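Local coordinates for protein-tyrosine-phosphatase (Chaetomium thermophilum var. thermophilum DSM 1495, PDB 5M43) that probably removes phosphate from tyrosine and serine or threonine side chains of proteins, acting through the dual-specificity phosphatase domain of Yvh1, a protein linked to ribosome assembly, at residues L12-V17 and R109-I114; N21-I26 and R44-F49; T32-V37 and V52-I57; S36-T41 and L100-M105; I59-D64 and G154-F159. All coordinates share one frame; numbering follows the deposited sequence. Where two conformers were deposited one is given.

Interaction 1: residues L12-V17 and R109-I114; sequences LFVGGV and RSVTAI. With NO3 (nitrate ion), chain B.
Leu12 and Val14 pack on Ser110, Val111 and Ile114 in a buried, mainly apolar sheet-to-helix contact at the heart of the dual-specificity phosphatase fold, where helix 109-121 follows the phosphate-binding loop (P-loop) of the C-x5-R signature. Strand 12-15 and the first turns of the helix run roughly antiparallel, at 157°, with axes 8.4 Å apart. Val14 carries most of the weight on the strand side: its CB sits only 3.4 Å from Ile114 CD1, a tight approach, and the two side chains meet aslant. The CG2 branch of Val14, anti to its backbone N, reaches 3.5 Å from Ser110 OG and touches Val111 CG2 more loosely at 4.2 Å. Leu12 CD2 meets Ile114 CG2 at 4.3 Å. Ser110, Ala113 and Ile114 also touch Val101 of neighbouring strand 99-102. At the N-terminal end of the helix Arg109 reaches a nitrate, probably from the crystallisation liquor, in the place where substrate phosphate would be expected; the ion lies at the edge of the guanidinium and in its plane. Arg109 N and NE both donate to nitrate O3, while Arg109 NH2 gives a third bond to nitrate O2, at 2.9 Å and 162°.

Interaction 2: residues N21-I26 and R44-F49; sequences NRARLI and RENEAF
The backbones come closest at Ala23 and Ala48, whose CA atoms are 5.4 Å apart, bringing the start of helix 23-29 against the short, weakly bonded helix 47-50. The two methyls meet directly, Ala23 CB to Ala48 CB at 3.6 Å, which small residues on both sides permit. Ala23 CB also rests 3.6 Å from Asn46 ND2. Asn46 CG is anti to its backbone N (chi1 -175°), and its OD1 accepts from Ala48 N at 2.8 Å, in the carbonyl plane on a lone pair; this is an N-cap bond. The Phe49 ring meets Ile26 and the backbone of 21-23. Its side chain crosses that of Ile26 at about a right angle, with Ile26 CG1 3.5 Å from Phe49 CE1. At the far end of the ring Phe49 CZ lies 3.7 Å from Asn21 O. At the exposed margin Glu47 forms a salt bridge with Lys27. Both Ile26 and Phe49 touch Ile34, so the two helices cover the same face of the sheet. Helix 47-50 is the connecting helix of the beta-alpha-beta unit made with strands 33-36 and 53-56, and helix 23-29 packs on it from outside that unit.

Interaction 3: residues T32-V37 and V52-I57; sequences THILSV and VKHLSI
Strands 33-36 and 53-56 pair in parallel, their axes 4.7 Å apart and 6° from alignment. Five backbone bonds alternate in direction along the pair: Lys53 N to Thr32 O, Ile34 N to Lys53 O, Leu55 N to Ile34 O, Ile57 N to Ser36 O and, the shortest at 2.8 Å, Ser36 N to Leu55 O. On the face that carries Ile34, Ser36, His54 and Ser56, His54 has CG anti to its backbone N (chi1 -174°), and its NE2 meets Ser36 OG at 2.8 Å, with the oxygen in the ring plane; His54 CD2 also lies 3.2 Å from Ile34 O. An alanine at His54 would probably leave Ser36 OG dependent on its other partner, His102, and open a gap beside Ile34 O. The apolar contact lies on the other face, where Leu35 and Leu55 run side by side, Leu35 CD1 being 3.8 Å from Leu55 CD2. There too the aliphatic Lys53 CB lies over one face of the His33 ring, 3.5 Å from His33 CD2. Helix 71-83 covers the leucines through Phe77, strand 99-102 flanks strand 33-36, and helix 47-50 connects the pair as a beta-alpha-beta unit, with strand 53-56 at the sheet edge.

Interaction 4: residues S36-T41 and L100-M105; sequences SVIDHT and LVHCAM. With NO3 (nitrate ion), chain B.
His102 is the hub here, touched by Ser36, Ile38 and His40 where strand 99-102 runs into the P-loop. Its CG stands between the backbone N and the carbonyl carbon (chi1 80°). Its ND1 donates to Cys103 O at 2.9 Å and 161°, in the ring plane, and its NE2 meets Ser36 OG at 2.7 Å; either partner of that second bond could hold the proton. The two histidines form an edge-to-face pair, planes 70° apart: the edge of His102 points at the face of His40, and His102 NE2 stands 3.5 Å above the plane of the His40 ring, over its centre. Ile38 comes in at about a right angle to His102, its CG2 3.7 Å from His102 CE1, while its other branch extends so that Ile38 CD1 lies 3.9 Å from Ala104 CB. An alanine in place of His40 would probably open a gap against the NE2-CE1 edge of His102 and make the ring easier to displace. On the backbone, Val37 N bonds to His102 O. Cys103, probably the nucleophile as in the family, has SG 3.2 Å from the nitrate N, and Met105 N donates to nitrate O2, where substrate phosphate would be expected. Bonds at both nitrogens would hold the His102 ring against rotation, and through Cys103 O it probably helps hold the start of the anion-binding loop in shape, as in other H-C-x5-R phosphatases.

Interaction 5: residues I59-D64 and G154-F159; sequences IDDMED and GPNDGF
Asp61 and Asn156 tie loop 59-64, at the position of the general-acid loop in relatives, to the N-terminal cap of helix 157-168 in the dual-specificity phosphatase fold. Asn156 is the N-cap, its CG between the backbone N and the carbonyl carbon (chi1 78°); it donates through ND2 and accepts through OD1. Asn156 ND2 reaches Asp61 OD1 at 2.8 Å, on the anti side of the carboxylate and somewhat out of plane. Its oxygen accepts from the helix, with Phe159 N to Asn156 OD1 at 2.9 Å coming from above the carbonyl plane (42° out of it), plus a weak bond from Gly158 N. Ser108 bonds both to Asp61 OD1 and to Asn156 N, so this pair has a common second partner in the P-loop. Asp157 follows, its side chain lying alongside that of Glu63 and pointing the same way. Their like charges come to 4.2 Å between Glu63 OE2 and Asp157 OD2 and probably repel. A water links the Glu63 carboxylate to the first backbone N-H of the helix, donating to Glu63 OE2 at 2.7 Å and accepting from Asp157 N. Gly158 has no side chain, and Glu63 O approaches its CA to 3.6 Å in a CA-H...O contact. One face of the Phe159 ring is met by Asn156 ND2, 3.2 Å above its plane and over the centre. At the ring edge Asp60 O lies near the plane, 3.5 Å from Phe159 CZ. The last touch is tip to tip, Ile59 CD1 to Phe159 CZ at 4.1 Å.

How the interactions relate
From the N terminus, strand 12-15 opens the loop that interaction 1 closes on helix 109-121, and interactions 2, 3 and 4 nest inside it. Interaction 2 (21-26 with 44-49) crosses both interaction 3 and interaction 4, whose first segments lie between its own; interactions 3 and 4 share Ser36 and Val37, so strand 33-36 and the loop after it join strand 53-56 to strand 99-102. Interaction 5 opens after interactions 2 and 3 have closed and crosses interactions 1 and 4, bringing loop 59-64 to helix 157-168. Arg109 of interaction 1 bonds to Ile59 O of interaction 5, and one nitrate is bound by residues of both interactions 1 and 4.

Interaction 1: residues L12-V17 and R109-I114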
# COMPACT_ATOMS: atom_id res chain seq x y z
N LEU A 12 9.37 0.16 -0.28
CA LEU A 12 7.96 -0.03 0.02
C LEU A 12 7.79 -1.52 0.31
O LEU A 12 8.17 -2.35 -0.54
CB LEU A 12 7.15 0.41 -1.19
CG LEU A 12 5.62 0.18 -1.10
CD1 LEU A 12 5.09 0.97 0.11
CD2 LEU A 12 4.97 0.68 -2.38
N PHE A 13 7.13 -1.83 1.43
CA PHE A 13 6.99 -3.21 1.91
C PHE A 13 5.54 -3.51 2.17
O PHE A 13 4.74 -2.62 2.47
CB PHE A 13 7.79 -3.42 3.22
CG PHE A 13 9.29 -3.42 3.00
CD1 PHE A 13 10.01 -2.23 2.78
CD2 PHE A 13 10.00 -4.64 2.98
CE1 PHE A 13 11.40 -2.23 2.55
CE2 PHE A 13 11.41 -4.63 2.74
CZ PHE A 13 12.08 -3.47 2.52
N VAL A 14 5.21 -4.80 2.12
CA VAL A 14 3.83 -5.26 2.36
C VAL A 14 3.89 -6.53 3.21
O VAL A 14 4.82 -7.36 3.08
CB VAL A 14 3.11 -5.53 1.03
CG1 VAL A 14 3.73 -6.67 0.27
CG2 VAL A 14 1.61 -5.89 1.24
N GLY A 15 2.89 -6.69 4.04
CA GLY A 15 2.83 -7.89 4.86
C GLY A 15 1.58 -7.94 5.69
O GLY A 15 0.68 -7.11 5.53
N GLY A 16 1.50 -9.00 6.50
CA GLY A 16 0.38 -9.20 7.40
C GLY A 16 0.68 -8.73 8.81
O GLY A 16 1.71 -8.12 9.11
N VAL A 17 -0.26 -9.04 9.71
CA VAL A 17 -0.21 -8.42 11.03
C VAL A 17 0.87 -9.02 11.91
O VAL A 17 1.47 -8.31 12.73
CB VAL A 17 -1.60 -8.50 11.69
CG1 VAL A 17 -1.99 -9.96 11.96
CG2 VAL A 17 -1.58 -7.66 12.95
N ARG A 109 -6.39 -6.18 1.79
CA ARG A 109 -6.48 -4.76 2.17
C ARG A 109 -5.16 -4.00 1.85
O ARG A 109 -5.18 -2.97 1.18
CB ARG A 109 -6.82 -4.63 3.64
CG ARG A 109 -8.34 -4.86 3.90
CD ARG A 109 -8.55 -4.96 5.36
NE ARG A 109 -8.14 -6.31 5.83
CZ ARG A 109 -8.47 -6.78 7.03
NH1 ARG A 109 -9.20 -6.04 7.86
NH2 ARG A 109 -8.09 -8.04 7.39
N SER A 110 -4.03 -4.49 2.36
CA SER A 110 -2.77 -3.77 2.17
C SER A 110 -2.37 -3.75 0.69
O SER A 110 -1.80 -2.77 0.21
CB SER A 110 -1.61 -4.42 3.00
OG SER A 110 -1.59 -5.79 2.70
N VAL A 111 -2.64 -4.85 -0.02
CA VAL A 111 -2.28 -4.94 -1.43
C VAL A 111 -3.08 -3.93 -2.22
O VAL A 111 -2.58 -3.35 -3.19
CB VAL A 111 -2.50 -6.39 -1.92
CG1 VAL A 111 -2.38 -6.55 -3.44
CG2 VAL A 111 -1.44 -7.31 -1.28
N THR A 112 -4.37 -3.77 -1.88
CA THR A 112 -5.16 -2.75 -2.56
C THR A 112 -4.56 -1.36 -2.39
O THR A 112 -4.48 -0.57 -3.35
CB THR A 112 -6.60 -2.81 -2.03
OG1 THR A 112 -7.18 -4.07 -2.37
CG2 THR A 112 -7.45 -1.63 -2.65
N ALA A 113 -4.13 -1.05 -1.17
CA ALA A 113 -3.48 0.25 -0.94
C ALA A 113 -2.22 0.41 -1.77
O ALA A 113 -1.98 1.49 -2.34
CB ALA A 113 -3.17 0.40 0.55
N ILE A 114 -1.41 -0.65 -1.86
CA ILE A 114 -0.16 -0.56 -2.64
C ILE A 114 -0.48 -0.39 -4.10
O ILE A 114 0.15 0.41 -4.79
CB ILE A 114 0.70 -1.80 -2.38
CG1 ILE A 114 1.28 -1.61 -0.97
CG2 ILE A 114 1.76 -1.96 -3.53
CD1 ILE A 114 2.20 -2.65 -0.56
N NO3 B . -6.23 -9.03 4.33
O1 NO3 B . -5.47 -9.63 3.52
O2 NO3 B . -6.14 -9.24 5.56
O3 NO3 B . -6.96 -8.09 3.89

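Interaction 2: residues N21-I26 and R44-F49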
# COMPACT_ATOMS: atom_id res chain seq x y z
N ASN A 21 3.98 -6.69 13.50
CA ASN A 21 4.22 -6.53 14.93
C ASN A 21 5.60 -6.98 15.36
O ASN A 21 5.91 -6.88 16.55
CB ASN A 21 3.20 -7.33 15.74
CG ASN A 21 1.96 -6.58 15.90
OD1 ASN A 21 1.92 -5.36 15.74
ND2 ASN A 21 0.93 -7.27 16.24
N ARG A 22 6.39 -7.54 14.45
CA ARG A 22 7.69 -8.12 14.80
C ARG A 22 8.76 -7.00 14.76
O ARG A 22 9.19 -6.55 13.67
CB ARG A 22 8.02 -9.25 13.84
CG ARG A 22 8.62 -10.45 14.49
CD ARG A 22 8.69 -11.69 13.56
NE ARG A 22 7.45 -12.47 13.69
CZ ARG A 22 6.65 -12.82 12.67
NH1 ARG A 22 6.93 -12.49 11.41
NH2 ARG A 22 5.55 -13.53 12.92
N ALA A 23 9.19 -6.54 15.94
CA ALA A 23 10.22 -5.51 16.03
C ALA A 23 11.45 -5.88 15.21
O ALA A 23 12.07 -5.01 14.58
CB ALA A 23 10.63 -5.30 17.49
N ARG A 24 11.81 -7.16 15.20
CA ARG A 24 12.99 -7.61 14.48
C ARG A 24 12.91 -7.30 12.99
O ARG A 24 13.91 -6.95 12.36
CB ARG A 24 13.17 -9.10 14.71
CG ARG A 24 14.52 -9.59 14.29
CD ARG A 24 14.59 -11.12 14.38
NE ARG A 24 14.52 -11.62 15.73
CZ ARG A 24 15.57 -11.76 16.55
NH1 ARG A 24 16.79 -11.37 16.17
NH2 ARG A 24 15.41 -12.28 17.75
N LEU A 25 11.72 -7.44 12.40
CA LEU A 25 11.57 -7.21 10.97
C LEU A 25 11.50 -5.73 10.67
O LEU A 25 11.97 -5.29 9.63
CB LEU A 25 10.30 -7.91 10.44
CG LEU A 25 10.25 -9.44 10.65
CD1 LEU A 25 9.05 -9.98 9.87
CD2 LEU A 25 11.54 -10.10 10.18
N ILE A 26 10.81 -4.96 11.53
CA ILE A 26 10.83 -3.51 11.37
C ILE A 26 12.27 -3.01 11.35
O ILE A 26 12.65 -2.18 10.51
CB ILE A 26 10.01 -2.89 12.53
CG1 ILE A 26 8.54 -3.38 12.53
CG2 ILE A 26 10.23 -1.39 12.61
CD1 ILE A 26 7.84 -3.46 11.22
N ARG A 44 4.24 1.33 21.28
CA ARG A 44 5.18 2.43 21.44
C ARG A 44 6.16 2.20 22.58
O ARG A 44 7.16 2.92 22.68
CB ARG A 44 4.44 3.73 21.68
CG ARG A 44 3.44 4.14 20.58
CD ARG A 44 4.18 4.86 19.47
NE ARG A 44 3.31 5.34 18.41
CZ ARG A 44 3.75 5.75 17.22
NH1 ARG A 44 5.05 5.74 16.96
NH2 ARG A 44 2.90 6.17 16.29
N GLU A 45 5.90 1.22 23.45
CA GLU A 45 6.86 0.87 24.49
C GLU A 45 8.03 0.06 23.95
O GLU A 45 9.01 -0.14 24.68
CB GLU A 45 6.17 0.09 25.61
CG GLU A 45 4.83 0.63 25.94
CD GLU A 45 4.93 1.80 26.87
OE1 GLU A 45 5.76 1.73 27.81
OE2 GLU A 45 4.21 2.81 26.65
N ASN A 46 7.94 -0.43 22.72
CA ASN A 46 9.04 -1.13 22.09
C ASN A 46 9.83 -0.12 21.27
O ASN A 46 9.26 0.55 20.40
CB ASN A 46 8.53 -2.28 21.22
CG ASN A 46 9.64 -3.12 20.65
OD1 ASN A 46 10.63 -2.60 20.11
ND2 ASN A 46 9.50 -4.44 20.77
N GLU A 47 11.14 -0.04 21.54
CA GLU A 47 12.02 0.93 20.87
C GLU A 47 11.87 0.89 19.36
O GLU A 47 12.00 1.92 18.70
CB GLU A 47 13.48 0.67 21.27
CG GLU A 47 14.07 -0.66 20.72
CD GLU A 47 14.75 -0.54 19.35
OE1 GLU A 47 14.82 0.58 18.79
OE2 GLU A 47 15.23 -1.57 18.83
N ALA A 48 11.60 -0.28 18.79
CA ALA A 48 11.49 -0.39 17.34
C ALA A 48 10.32 0.42 16.82
O ALA A 48 10.32 0.86 15.66
CB ALA A 48 11.31 -1.85 16.94
N PHE A 49 9.28 0.59 17.63
CA PHE A 49 8.08 1.30 17.17
C PHE A 49 7.94 2.69 17.74
O PHE A 49 7.08 3.44 17.26
CB PHE A 49 6.81 0.49 17.52
CG PHE A 49 6.75 -0.87 16.83
CD1 PHE A 49 6.23 -0.97 15.55
CD2 PHE A 49 7.23 -2.03 17.46
CE1 PHE A 49 6.19 -2.21 14.88
CE2 PHE A 49 7.20 -3.26 16.81
CZ PHE A 49 6.65 -3.37 15.52

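Interaction 3: residues T32-V37 and V52-I57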
# COMPACT_ATOMS: atom_id res chain seq x y z
N THR A 32 10.31 3.04 8.68
CA THR A 32 10.08 4.28 9.42
C THR A 32 8.61 4.66 9.47
O THR A 32 8.20 5.48 10.32
CB THR A 32 10.85 5.44 8.76
OG1 THR A 32 10.46 5.55 7.39
CG2 THR A 32 12.35 5.22 8.82
N HIS A 33 7.80 4.11 8.58
CA HIS A 33 6.40 4.49 8.42
C HIS A 33 5.60 3.22 8.29
O HIS A 33 6.00 2.34 7.53
CB HIS A 33 6.15 5.36 7.17
CG HIS A 33 6.74 6.72 7.24
ND1 HIS A 33 8.10 6.95 7.25
CD2 HIS A 33 6.15 7.94 7.25
CE1 HIS A 33 8.32 8.27 7.29
NE2 HIS A 33 7.14 8.88 7.31
N ILE A 34 4.49 3.12 9.01
CA ILE A 34 3.60 1.96 8.90
C ILE A 34 2.20 2.46 8.57
O ILE A 34 1.63 3.28 9.32
CB ILE A 34 3.58 1.12 10.18
CG1 ILE A 34 4.99 0.51 10.44
CG2 ILE A 34 2.49 0.02 10.11
CD1 ILE A 34 5.05 -0.34 11.68
N LEU A 35 1.64 1.99 7.45
CA LEU A 35 0.22 2.18 7.12
C LEU A 35 -0.49 0.87 7.41
O LEU A 35 -0.22 -0.14 6.75
CB LEU A 35 0.09 2.57 5.65
CG LEU A 35 -1.37 2.63 5.15
CD1 LEU A 35 -2.17 3.68 5.94
CD2 LEU A 35 -1.41 2.93 3.66
N SER A 36 -1.39 0.89 8.40
CA SER A 36 -2.24 -0.26 8.72
C SER A 36 -3.55 -0.09 7.98
O SER A 36 -4.38 0.76 8.34
CB SER A 36 -2.47 -0.38 10.23
OG SER A 36 -1.24 -0.36 10.96
N VAL A 37 -3.79 -0.94 6.98
CA VAL A 37 -5.08 -0.91 6.29
C VAL A 37 -5.94 -1.91 7.06
O VAL A 37 -6.29 -2.97 6.53
CB VAL A 37 -4.95 -1.27 4.81
CG1 VAL A 37 -6.24 -0.95 4.05
CG2 VAL A 37 -3.78 -0.44 4.13
N VAL A 52 8.03 5.40 15.03
CA VAL A 52 7.50 5.19 13.68
C VAL A 52 6.31 6.11 13.46
O VAL A 52 5.59 6.47 14.40
CB VAL A 52 7.13 3.71 13.44
CG1 VAL A 52 8.35 2.82 13.73
CG2 VAL A 52 5.93 3.33 14.28
N LYS A 53 6.14 6.53 12.21
CA LYS A 53 5.00 7.34 11.79
C LYS A 53 3.90 6.36 11.40
O LYS A 53 4.11 5.51 10.53
CB LYS A 53 5.41 8.24 10.62
CG LYS A 53 4.31 9.18 10.12
CD LYS A 53 4.10 10.32 11.05
CE LYS A 53 3.18 11.37 10.42
NZ LYS A 53 2.67 12.34 11.45
N HIS A 54 2.75 6.42 12.07
CA HIS A 54 1.72 5.40 11.93
C HIS A 54 0.38 5.99 11.51
O HIS A 54 -0.06 6.99 12.08
CB HIS A 54 1.55 4.67 13.26
CG HIS A 54 0.62 3.51 13.18
ND1 HIS A 54 -0.35 3.26 14.12
CD2 HIS A 54 0.50 2.53 12.25
CE1 HIS A 54 -1.04 2.19 13.77
NE2 HIS A 54 -0.52 1.72 12.64
N LEU A 55 -0.28 5.35 10.54
CA LEU A 55 -1.67 5.64 10.19
C LEU A 55 -2.43 4.33 10.13
O LEU A 55 -1.97 3.40 9.46
CB LEU A 55 -1.76 6.38 8.85
CG LEU A 55 -3.18 6.60 8.29
CD1 LEU A 55 -3.94 7.52 9.24
CD2 LEU A 55 -3.16 7.23 6.87
N SER A 56 -3.55 4.24 10.85
CA SER A 56 -4.44 3.08 10.78
C SER A 56 -5.82 3.47 10.27
O SER A 56 -6.43 4.46 10.72
CB SER A 56 -4.55 2.36 12.14
OG SER A 56 -5.63 1.43 12.13
N ILE A 57 -6.31 2.68 9.33
CA ILE A 57 -7.65 2.84 8.78
C ILE A 57 -8.46 1.61 9.13
O ILE A 57 -8.05 0.48 8.80
CB ILE A 57 -7.57 3.04 7.26
CG1 ILE A 57 -6.89 4.38 6.97
CG2 ILE A 57 -8.99 3.06 6.64
CD1 ILE A 57 -6.48 4.48 5.52

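Interaction 4: residues S36-T41 and L100-M105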
# COMPACT_ATOMS: atom_id res chain seq x y z
N SER A 36 -1.39 0.89 8.40
CA SER A 36 -2.24 -0.26 8.72
C SER A 36 -3.55 -0.09 7.98
O SER A 36 -4.38 0.76 8.34
CB SER A 36 -2.47 -0.38 10.23
OG SER A 36 -1.24 -0.36 10.96
N VAL A 37 -3.79 -0.94 6.98
CA VAL A 37 -5.08 -0.91 6.29
C VAL A 37 -5.94 -1.91 7.06
O VAL A 37 -6.29 -2.97 6.53
CB VAL A 37 -4.95 -1.27 4.81
CG1 VAL A 37 -6.24 -0.95 4.05
CG2 VAL A 37 -3.78 -0.44 4.13
N ILE A 38 -6.09 -1.64 8.35
CA ILE A 38 -6.84 -2.44 9.30
C ILE A 38 -6.74 -1.69 10.60
O ILE A 38 -5.85 -0.94 10.77
CB ILE A 38 -6.19 -3.84 9.41
CG1 ILE A 38 -6.97 -4.76 10.34
CG2 ILE A 38 -4.76 -3.77 9.89
CD1 ILE A 38 -6.48 -6.17 10.24
N ASP A 39 -7.68 -1.90 11.50
CA ASP A 39 -7.52 -1.27 12.78
C ASP A 39 -6.29 -1.87 13.45
O ASP A 39 -6.17 -3.09 13.52
CB ASP A 39 -8.76 -1.52 13.65
CG ASP A 39 -8.68 -0.82 14.99
OD1 ASP A 39 -8.96 -1.50 16.03
OD2 ASP A 39 -8.39 0.39 15.01
N HIS A 40 -5.41 -1.02 13.96
CA HIS A 40 -4.14 -1.48 14.50
C HIS A 40 -3.59 -0.38 15.40
O HIS A 40 -3.74 0.80 15.09
CB HIS A 40 -3.17 -1.74 13.34
CG HIS A 40 -1.89 -2.42 13.75
ND1 HIS A 40 -1.81 -3.77 13.94
CD2 HIS A 40 -0.63 -1.94 13.93
CE1 HIS A 40 -0.56 -4.11 14.23
NE2 HIS A 40 0.17 -3.02 14.25
N THR A 41 -2.90 -0.80 16.46
CA THR A 41 -2.12 0.09 17.32
C THR A 41 -0.68 -0.44 17.44
O THR A 41 -0.48 -1.60 17.81
CB THR A 41 -2.75 0.18 18.72
OG1 THR A 41 -4.11 0.63 18.62
CG2 THR A 41 -1.98 1.16 19.59
N LEU A 100 6.08 0.53 5.33
CA LEU A 100 5.40 -0.77 5.38
C LEU A 100 3.91 -0.50 5.29
O LEU A 100 3.40 0.31 6.06
CB LEU A 100 5.68 -1.52 6.69
CG LEU A 100 4.75 -2.71 6.96
CD1 LEU A 100 4.99 -3.84 5.90
CD2 LEU A 100 5.07 -3.24 8.40
N VAL A 101 3.22 -1.23 4.40
CA VAL A 101 1.77 -1.24 4.35
C VAL A 101 1.36 -2.64 4.77
O VAL A 101 1.79 -3.63 4.15
CB VAL A 101 1.23 -0.89 2.95
CG1 VAL A 101 -0.37 -0.86 2.97
CG2 VAL A 101 1.78 0.47 2.45
N HIS A 102 0.54 -2.76 5.81
CA HIS A 102 0.15 -4.12 6.19
C HIS A 102 -1.36 -4.21 6.45
O HIS A 102 -2.05 -3.22 6.67
CB HIS A 102 0.88 -4.62 7.49
CG HIS A 102 0.24 -4.09 8.74
ND1 HIS A 102 -0.73 -4.78 9.44
CD2 HIS A 102 0.42 -2.91 9.41
CE1 HIS A 102 -1.12 -4.06 10.47
NE2 HIS A 102 -0.43 -2.94 10.49
N CYS A 103 -1.85 -5.45 6.54
CA CYS A 103 -3.24 -5.67 6.97
C CYS A 103 -3.24 -6.94 7.83
O CYS A 103 -2.31 -7.12 8.61
CB CYS A 103 -4.21 -5.78 5.78
SG CYS A 103 -3.79 -6.99 4.48
N ALA A 104 -4.21 -7.82 7.64
CA ALA A 104 -4.12 -9.08 8.42
C ALA A 104 -3.26 -10.10 7.71
O ALA A 104 -2.31 -10.65 8.30
CB ALA A 104 -5.52 -9.64 8.73
N MET A 105 -3.62 -10.44 6.49
CA MET A 105 -2.87 -11.47 5.78
C MET A 105 -1.81 -10.90 4.85
O MET A 105 -0.96 -11.68 4.40
CB MET A 105 -3.80 -12.35 4.93
CG MET A 105 -4.88 -13.14 5.69
SD MET A 105 -5.97 -13.98 4.56
CE MET A 105 -4.76 -15.05 3.77
N NO3 B . -6.23 -9.03 4.33
O1 NO3 B . -5.47 -9.63 3.52
O2 NO3 B . -6.14 -9.24 5.56
O3 NO3 B . -6.96 -8.09 3.89

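Interaction 5: residues I59-D64 and G154-F159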
# COMPACT_ATOMS: atom_id res chain seq x y z
N ILE A 59 -10.86 -0.86 8.40
CA ILE A 59 -11.67 -1.45 7.32
C ILE A 59 -11.50 -2.95 7.34
O ILE A 59 -10.43 -3.46 7.70
CB ILE A 59 -11.28 -0.87 5.93
CG1 ILE A 59 -12.17 -1.38 4.79
CG2 ILE A 59 -9.84 -1.12 5.61
CD1 ILE A 59 -11.88 -0.65 3.43
N ASP A 60 -12.56 -3.64 6.98
CA ASP A 60 -12.58 -5.09 6.91
C ASP A 60 -12.30 -5.55 5.50
O ASP A 60 -12.47 -4.81 4.52
CB ASP A 60 -13.94 -5.63 7.35
CG ASP A 60 -14.06 -5.81 8.84
OD1 ASP A 60 -13.16 -5.35 9.60
OD2 ASP A 60 -15.11 -6.41 9.25
N ASP A 61 -11.93 -6.82 5.38
CA ASP A 61 -11.64 -7.38 4.06
C ASP A 61 -12.90 -8.03 3.53
O ASP A 61 -13.08 -9.27 3.52
CB ASP A 61 -10.51 -8.41 4.15
CG ASP A 61 -10.21 -8.99 2.81
OD1 ASP A 61 -10.44 -8.26 1.81
OD2 ASP A 61 -9.72 -10.12 2.73
N MET A 62 -13.83 -7.18 3.09
CA MET A 62 -15.10 -7.63 2.57
C MET A 62 -15.44 -6.81 1.35
O MET A 62 -15.04 -5.65 1.25
CB MET A 62 -16.22 -7.50 3.60
CG MET A 62 -16.00 -8.52 4.70
SD MET A 62 -17.43 -8.55 5.69
CE MET A 62 -17.14 -7.10 6.68
N GLU A 63 -16.18 -7.43 0.42
CA GLU A 63 -16.44 -6.80 -0.89
C GLU A 63 -17.31 -5.54 -0.80
O GLU A 63 -17.26 -4.72 -1.71
CB GLU A 63 -17.11 -7.82 -1.82
CG GLU A 63 -16.22 -8.99 -2.19
CD GLU A 63 -16.96 -10.10 -2.94
OE1 GLU A 63 -17.95 -9.77 -3.66
OE2 GLU A 63 -16.55 -11.28 -2.80
N ASP A 64 -18.05 -5.37 0.29
CA ASP A 64 -18.92 -4.23 0.54
C ASP A 64 -18.24 -3.11 1.28
O ASP A 64 -18.92 -2.17 1.73
CB ASP A 64 -20.08 -4.72 1.40
CG ASP A 64 -19.51 -5.44 2.63
OD1 ASP A 64 -19.25 -6.66 2.51
OD2 ASP A 64 -19.22 -4.80 3.67
N GLY A 154 -3.93 -10.67 -3.49
CA GLY A 154 -5.18 -10.94 -4.13
C GLY A 154 -6.31 -10.18 -3.47
O GLY A 154 -7.03 -10.73 -2.65
N PRO A 155 -6.54 -8.93 -3.89
CA PRO A 155 -7.67 -8.18 -3.31
C PRO A 155 -9.00 -8.83 -3.61
O PRO A 155 -9.23 -9.43 -4.68
CB PRO A 155 -7.60 -6.79 -3.98
CG PRO A 155 -6.06 -6.69 -4.45
CD PRO A 155 -5.76 -8.13 -4.84
N ASN A 156 -9.91 -8.64 -2.68
CA ASN A 156 -11.24 -9.19 -2.87
C ASN A 156 -11.93 -8.49 -4.05
O ASN A 156 -11.49 -7.44 -4.51
CB ASN A 156 -12.03 -9.10 -1.54
CG ASN A 156 -12.59 -7.72 -1.22
OD1 ASN A 156 -13.25 -7.09 -2.04
ND2 ASN A 156 -12.38 -7.28 0.00
N ASP A 157 -13.03 -9.10 -4.56
CA ASP A 157 -13.67 -8.66 -5.81
C ASP A 157 -14.14 -7.21 -5.74
O ASP A 157 -14.05 -6.48 -6.73
CB ASP A 157 -14.90 -9.52 -6.16
CG ASP A 157 -14.57 -10.94 -6.61
OD1 ASP A 157 -13.40 -11.28 -6.62
OD2 ASP A 157 -15.53 -11.73 -6.89
N GLY A 158 -14.61 -6.78 -4.57
CA GLY A 158 -15.07 -5.40 -4.42
C GLY A 158 -13.90 -4.41 -4.46
O GLY A 158 -14.02 -3.31 -5.04
N PHE A 159 -12.81 -4.75 -3.78
CA PHE A 159 -11.63 -3.92 -3.88
C PHE A 159 -11.12 -3.84 -5.31
O PHE A 159 -10.64 -2.78 -5.73
CB PHE A 159 -10.54 -4.48 -2.96
CG PHE A 159 -10.84 -4.35 -1.49
CD1 PHE A 159 -11.91 -3.56 -1.04
CD2 PHE A 159 -10.01 -4.96 -0.55
CE1 PHE A 159 -12.20 -3.45 0.31
CE2 PHE A 159 -10.26 -4.86 0.79
CZ PHE A 159 -11.35 -4.13 1.25
O HOH W 1 -13.94 -11.53 -3.29